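Local coordinates for uncharacterized protein VP1736 (Vibrio parahaemolyticus, PDB 3LXQ) that is of uncharacterised function but carries a sulfatase-family domain of the alkaline phosphatase clan, built round a largely parallel central beta sheet, at residues 87-95 / 240-251. Numbering follows the deposited sequence.
Sequences NLVILLQES and PFFSLVFTSSNH
Asn87 and Phe241 open the pairing of two neighbouring parallel strands, 87-93 and 241-246, in the central sheet of this alkaline-phosphatase-like alpha/beta fold, and show how one side chain can serve a strand start twice. The Asn87 amide lies stacked on the Phe241 ring, the planes 22° apart, with CB over the ring centre; its OD1 meanwhile accepts from Phe241 N at 3.1 Å, the donor tilted out of the carbonyl plane. Phe241 CG sits between backbone N and carbonyl carbon (chi1 59°), which turns the ring back under Asn87 and lets Val89 CG2 touch its edge. From there, backbone hydrogen bonds pass back and forth between the strands, from Leu88 N to Phe241 O as far as Thr247 N to Leu92 O.

On the face carrying Leu88, Ile90 and Leu92, aliphatic groups mesh with Phe242, Leu244 and Phe246. Leu88 runs alongside Phe242, whereas Ile90 comes to the edge of that ring, its CD1 only 3.3 Å from CE1. Leu92 instead lays CD2 over one face of Phe246, 4.0 Å from the centroid. The other face packs Leu91 CD2 against Val245, and helix 220-234 covers part of it.

Beyond the strand ends the pairing passes to side chains. Thr247 OG1 takes Glu94 N at 2.8 Å, replacing a carbonyl as acceptor, and also binds a water that donates to Glu94 O. The Glu94 chain, bent at chi2 (60°), brings CG within 3.6 Å of His251 CE1; OE2 lies near Phe246 CZ and is hydrogen-bonded to Ser133 OG. His251 is fixed by ND1 donating to Ser248 O, straight and in the ring plane, while Asn250 ND2 reaches Glu94 O at 3.2 Å.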
ATOM      1  N   ASN A  87      -9.453   8.987  13.236  1.00 51.93           N
ATOM      2  CA  ASN A  87      -8.857   7.661  13.328  1.00 49.87           C
ATOM      3  C   ASN A  87      -8.477   7.190  11.924  1.00 46.37           C
ATOM      4  O   ASN A  87      -9.082   7.614  10.930  1.00 45.56           O
ATOM      5  CB  ASN A  87      -9.842   6.664  13.948  1.00 51.14           C
ATOM      6  CG  ASN A  87     -10.342   7.083  15.321  1.00 52.90           C
ATOM      7  OD1 ASN A  87      -9.565   7.453  16.207  1.00 51.47           O
ATOM      8  ND2 ASN A  87     -11.649   6.988  15.512  1.00 53.17           N
ATOM      9  N   LEU A  88      -7.487   6.310  11.837  1.00 44.96           N
ATOM     10  CA  LEU A  88      -7.080   5.756  10.545  1.00 41.76           C
ATOM     11  C   LEU A  88      -7.016   4.225  10.518  1.00 40.95           C
ATOM     12  O   LEU A  88      -6.231   3.609  11.234  1.00 40.92           O
ATOM     13  CB  LEU A  88      -5.739   6.352  10.101  1.00 40.61           C
ATOM     14  CG  LEU A  88      -5.113   5.783   8.833  1.00 36.91           C
ATOM     15  CD1 LEU A  88      -5.958   6.059   7.587  1.00 37.89           C
ATOM     16  CD2 LEU A  88      -3.713   6.341   8.673  1.00 35.91           C
ATOM     17  N   VAL A  89      -7.847   3.632   9.663  1.00 40.09           N
ATOM     18  CA  VAL A  89      -7.934   2.182   9.547  1.00 39.46           C
ATOM     19  C   VAL A  89      -7.493   1.791   8.141  1.00 36.91           C
ATOM     20  O   VAL A  89      -8.098   2.219   7.146  1.00 36.01           O
ATOM     21  CB  VAL A  89      -9.363   1.667   9.875  1.00 41.21           C
ATOM     22  CG1 VAL A  89      -9.547   0.228   9.451  1.00 40.22           C
ATOM     23  CG2 VAL A  89      -9.659   1.821  11.369  1.00 43.90           C
ATOM     24  N   ILE A  90      -6.412   1.015   8.076  1.00 35.48           N
ATOM     25  CA  ILE A  90      -5.934   0.455   6.822  1.00 33.58           C
ATOM     26  C   ILE A  90      -6.316  -1.031   6.739  1.00 34.16           C
ATOM     27  O   ILE A  90      -5.904  -1.830   7.570  1.00 35.19           O
ATOM     28  CB  ILE A  90      -4.392   0.616   6.678  1.00 33.25           C
ATOM     29  CG1 ILE A  90      -4.006   2.104   6.627  1.00 32.04           C
ATOM     30  CG2 ILE A  90      -3.880  -0.128   5.424  1.00 29.18           C
ATOM     31  CD1 ILE A  90      -2.477   2.364   6.707  1.00 32.21           C
ATOM     32  N   LEU A  91      -7.105  -1.390   5.730  1.00 33.86           N
ATOM     33  CA  LEU A  91      -7.576  -2.760   5.573  1.00 34.12           C
ATOM     34  C   LEU A  91      -6.829  -3.329   4.385  1.00 32.13           C
ATOM     35  O   LEU A  91      -7.294  -3.234   3.247  1.00 32.09           O
ATOM     36  CB  LEU A  91      -9.092  -2.808   5.345  1.00 35.08           C
ATOM     37  CG  LEU A  91      -9.966  -2.110   6.391  1.00 38.57           C
ATOM     38  CD1 LEU A  91     -11.443  -2.052   5.946  1.00 41.22           C
ATOM     39  CD2 LEU A  91      -9.836  -2.784   7.749  1.00 39.68           C
ATOM     40  N   LEU A  92      -5.660  -3.896   4.668  1.00 31.21           N
ATOM     41  CA  LEU A  92      -4.750  -4.402   3.641  1.00 29.62           C
ATOM     42  C   LEU A  92      -5.214  -5.764   3.124  1.00 30.62           C
ATOM     43  O   LEU A  92      -5.472  -6.697   3.899  1.00 31.92           O
ATOM     44  CB  LEU A  92      -3.297  -4.427   4.154  1.00 28.97           C
ATOM     45  CG  LEU A  92      -2.157  -4.785   3.175  1.00 27.36           C
ATOM     46  CD1 LEU A  92      -2.052  -3.824   2.025  1.00 25.41           C
ATOM     47  CD2 LEU A  92      -0.810  -4.879   3.892  1.00 26.98           C
ATOM     48  N   GLN A  93      -5.344  -5.865   1.814  1.00 30.34           N
ATOM     49  CA  GLN A  93      -5.981  -7.014   1.199  1.00 31.98           C
ATOM     50  C   GLN A  93      -4.935  -7.905   0.559  1.00 32.06           C
ATOM     51  O   GLN A  93      -4.357  -7.557  -0.483  1.00 32.13           O
ATOM     52  CB  GLN A  93      -7.021  -6.567   0.170  1.00 31.85           C
ATOM     53  CG  GLN A  93      -8.044  -5.590   0.708  1.00 33.03           C
ATOM     54  CD  GLN A  93      -8.926  -6.212   1.777  1.00 35.13           C
ATOM     55  OE1 GLN A  93      -9.411  -7.325   1.610  1.00 37.56           O
ATOM     56  NE2 GLN A  93      -9.122  -5.502   2.888  1.00 34.53           N
ATOM     57  N   GLU A  94      -4.678  -9.045   1.205  1.00 33.63           N
ATOM     58  CA  GLU A  94      -3.744 -10.040   0.694  1.00 33.49           C
ATOM     59  C   GLU A  94      -4.058 -10.447  -0.739  1.00 33.94           C
ATOM     60  O   GLU A  94      -5.129 -10.988  -1.019  1.00 35.02           O
ATOM     61  CB  GLU A  94      -3.735 -11.293   1.581  1.00 35.92           C
ATOM     62  CG  GLU A  94      -2.899 -12.467   1.011  1.00 37.07           C
ATOM     63  CD  GLU A  94      -1.446 -12.086   0.820  1.00 39.02           C
ATOM     64  OE1 GLU A  94      -0.904 -12.259  -0.292  1.00 39.67           O
ATOM     65  OE2 GLU A  94      -0.846 -11.584   1.793  1.00 41.43           O
ATOM     66  N   SER A  95      -3.095 -10.201  -1.627  1.00 32.98           N
ATOM     67  CA  SER A  95      -3.130 -10.656  -3.028  1.00 33.13           C
ATOM     68  C   SER A  95      -4.341 -10.207  -3.847  1.00 33.68           C
ATOM     69  O   SER A  95      -4.625 -10.785  -4.896  1.00 34.24           O
ATOM     70  CB  SER A  95      -2.959 -12.175  -3.109  1.00 35.12           C
ATOM     71  OG  SER A  95      -1.681 -12.546  -2.644  1.00 34.30           O
ATOM     72  N   PRO A 240      -7.056   8.989  19.552  1.00 60.33           N
ATOM     73  CA  PRO A 240      -7.183   8.606  18.161  1.00 57.37           C
ATOM     74  C   PRO A 240      -6.313   7.366  17.938  1.00 55.18           C
ATOM     75  O   PRO A 240      -5.228   7.254  18.525  1.00 55.64           O
ATOM     76  CB  PRO A 240      -6.610   9.815  17.414  1.00 57.55           C
ATOM     77  CG  PRO A 240      -5.699  10.482  18.399  1.00 59.51           C
ATOM     78  CD  PRO A 240      -6.379  10.290  19.717  1.00 61.82           C
ATOM     79  N   PHE A 241      -6.794   6.431  17.130  1.00 52.64           N
ATOM     80  CA  PHE A 241      -6.025   5.222  16.848  1.00 50.40           C
ATOM     81  C   PHE A 241      -5.696   5.057  15.374  1.00 48.14           C
ATOM     82  O   PHE A 241      -6.451   5.508  14.504  1.00 47.11           O
ATOM     83  CB  PHE A 241      -6.751   3.976  17.356  1.00 50.42           C
ATOM     84  CG  PHE A 241      -8.120   3.768  16.757  1.00 49.70           C
ATOM     85  CD1 PHE A 241      -8.292   2.969  15.637  1.00 47.32           C
ATOM     86  CD2 PHE A 241      -9.244   4.349  17.338  1.00 51.11           C
ATOM     87  CE1 PHE A 241      -9.554   2.768  15.090  1.00 46.65           C
ATOM     88  CE2 PHE A 241     -10.513   4.147  16.800  1.00 51.00           C
ATOM     89  CZ  PHE A 241     -10.665   3.355  15.673  1.00 49.00           C
ATOM     90  N   PHE A 242      -4.567   4.390  15.121  1.00 46.62           N
ATOM     91  CA  PHE A 242      -4.162   3.974  13.779  1.00 44.83           C
ATOM     92  C   PHE A 242      -4.058   2.454  13.762  1.00 43.90           C
ATOM     93  O   PHE A 242      -3.275   1.867  14.512  1.00 43.93           O
ATOM     94  CB  PHE A 242      -2.819   4.610  13.371  1.00 44.28           C
ATOM     95  CG  PHE A 242      -2.133   3.901  12.217  1.00 42.37           C
ATOM     96  CD1 PHE A 242      -2.777   3.746  10.989  1.00 39.01           C
ATOM     97  CD2 PHE A 242      -0.843   3.400  12.363  1.00 41.91           C
ATOM     98  CE1 PHE A 242      -2.146   3.090   9.919  1.00 39.18           C
ATOM     99  CE2 PHE A 242      -0.200   2.747  11.304  1.00 41.62           C
ATOM    100  CZ  PHE A 242      -0.859   2.587  10.079  1.00 39.51           C
ATOM    101  N   SER A 243      -4.852   1.830  12.896  1.00 43.42           N
ATOM    102  CA  SER A 243      -4.913   0.386  12.811  1.00 43.04           C
ATOM    103  C   SER A 243      -4.591  -0.154  11.420  1.00 41.21           C
ATOM    104  O   SER A 243      -5.225   0.214  10.431  1.00 40.85           O
ATOM    105  CB  SER A 243      -6.294  -0.089  13.260  1.00 43.74           C
ATOM    106  OG  SER A 243      -6.379  -1.506  13.247  1.00 44.85           O
ATOM    107  N   LEU A 244      -3.601  -1.045  11.361  1.00 40.71           N
ATOM    108  CA  LEU A 244      -3.320  -1.830  10.158  1.00 38.76           C
ATOM    109  C   LEU A 244      -3.901  -3.233  10.333  1.00 38.24           C
ATOM    110  O   LEU A 244      -3.512  -3.945  11.240  1.00 39.08           O
ATOM    111  CB  LEU A 244      -1.804  -1.890   9.870  1.00 37.98           C
ATOM    112  CG  LEU A 244      -1.349  -2.849   8.759  1.00 36.84           C
ATOM    113  CD1 LEU A 244      -1.941  -2.475   7.409  1.00 35.27           C
ATOM    114  CD2 LEU A 244       0.159  -2.941   8.668  1.00 35.50           C
ATOM    115  N   VAL A 245      -4.825  -3.605   9.449  1.00 37.70           N
ATOM    116  CA  VAL A 245      -5.531  -4.880   9.485  1.00 37.49           C
ATOM    117  C   VAL A 245      -5.209  -5.601   8.188  1.00 36.38           C
ATOM    118  O   VAL A 245      -5.430  -5.055   7.111  1.00 36.00           O
ATOM    119  CB  VAL A 245      -7.057  -4.680   9.545  1.00 38.52           C
ATOM    120  CG1 VAL A 245      -7.764  -6.017   9.554  1.00 37.52           C
ATOM    121  CG2 VAL A 245      -7.482  -3.815  10.759  1.00 39.72           C
ATOM    122  N   PHE A 246      -4.699  -6.828   8.286  1.00 36.10           N
ATOM    123  CA  PHE A 246      -4.152  -7.531   7.124  1.00 34.64           C
ATOM    124  C   PHE A 246      -4.814  -8.885   6.955  1.00 35.03           C
ATOM    125  O   PHE A 246      -4.729  -9.725   7.845  1.00 35.72           O
ATOM    126  CB  PHE A 246      -2.632  -7.661   7.292  1.00 34.58           C
ATOM    127  CG  PHE A 246      -1.896  -8.193   6.071  1.00 33.47           C
ATOM    128  CD1 PHE A 246      -2.402  -8.026   4.783  1.00 31.84           C
ATOM    129  CD2 PHE A 246      -0.669  -8.836   6.227  1.00 34.99           C
ATOM    130  CE1 PHE A 246      -1.704  -8.507   3.657  1.00 33.08           C
ATOM    131  CE2 PHE A 246       0.049  -9.323   5.108  1.00 34.25           C
ATOM    132  CZ  PHE A 246      -0.475  -9.151   3.825  1.00 33.86           C
ATOM    133  N   THR A 247      -5.471  -9.093   5.816  1.00 35.11           N
ATOM    134  CA  THR A 247      -6.159 -10.366   5.537  1.00 36.01           C
ATOM    135  C   THR A 247      -5.176 -11.520   5.328  1.00 36.73           C
ATOM    136  O   THR A 247      -4.007 -11.283   5.010  1.00 36.24           O
ATOM    137  CB  THR A 247      -7.149 -10.281   4.325  1.00 35.64           C
ATOM    138  OG1 THR A 247      -6.437 -10.061   3.094  1.00 34.86           O
ATOM    139  CG2 THR A 247      -8.192  -9.180   4.546  1.00 34.25           C
ATOM    140  N   SER A 248      -5.683 -12.749   5.501  1.00 38.24           N
ATOM    141  CA  SER A 248      -4.904 -14.002   5.450  1.00 39.51           C
ATOM    142  C   SER A 248      -5.591 -15.150   4.711  1.00 39.70           C
ATOM    143  O   SER A 248      -4.919 -16.105   4.291  1.00 39.69           O
ATOM    144  CB  SER A 248      -4.621 -14.508   6.869  1.00 40.88           C
ATOM    145  OG  SER A 248      -3.596 -13.746   7.477  1.00 43.41           O
ATOM    146  N   SER A 249      -6.914 -15.095   4.564  1.00 39.40           N
ATOM    147  CA  SER A 249      -7.627 -16.236   3.953  1.00 40.09           C
ATOM    148  C   SER A 249      -7.139 -16.581   2.558  1.00 39.73           C
ATOM    149  O   SER A 249      -7.028 -17.754   2.215  1.00 39.92           O
ATOM    150  CB  SER A 249      -9.149 -16.031   3.917  1.00 40.48           C
ATOM    151  OG  SER A 249      -9.699 -16.176   5.204  1.00 39.76           O
ATOM    152  N   ASN A 250      -6.880 -15.552   1.755  1.00 38.77           N
ATOM    153  CA  ASN A 250      -6.432 -15.737   0.382  1.00 38.71           C
ATOM    154  C   ASN A 250      -4.961 -16.169   0.272  1.00 38.84           C
ATOM    155  O   ASN A 250      -4.097 -15.390  -0.155  1.00 38.57           O
ATOM    156  CB  ASN A 250      -6.717 -14.469  -0.430  1.00 38.23           C
ATOM    157  CG  ASN A 250      -6.454 -14.650  -1.900  1.00 38.41           C
ATOM    158  OD1 ASN A 250      -6.454 -15.767  -2.407  1.00 39.84           O
ATOM    159  ND2 ASN A 250      -6.207 -13.550  -2.593  1.00 37.86           N
ATOM    160  N   HIS A 251      -4.697 -17.412   0.683  1.00 39.29           N
ATOM    161  CA  HIS A 251      -3.408 -18.091   0.551  1.00 39.71           C
ATOM    162  C   HIS A 251      -3.705 -19.551   0.272  1.00 40.65           C
ATOM    163  O   HIS A 251      -4.641 -20.114   0.855  1.00 41.17           O
ATOM    164  CB  HIS A 251      -2.644 -18.116   1.872  1.00 40.38           C
ATOM    165  CG  HIS A 251      -1.857 -16.884   2.176  1.00 39.84           C
ATOM    166  ND1 HIS A 251      -2.313 -15.916   3.045  1.00 40.77           N
ATOM    167  CD2 HIS A 251      -0.627 -16.490   1.775  1.00 40.51           C
ATOM    168  CE1 HIS A 251      -1.404 -14.960   3.145  1.00 40.90           C
ATOM    169  NE2 HIS A 251      -0.373 -15.282   2.383  1.00 40.20           N
TER
HETATM  170  O   HOH W   1      -7.499 -11.017   0.707  1.00 38.08           O
HETATM  171  O   HOH W   2       1.911 -13.257   3.043  1.00 44.15           O
HETATM  172  O   HOH W   3      -1.833 -15.206  -1.474  1.00 37.01           O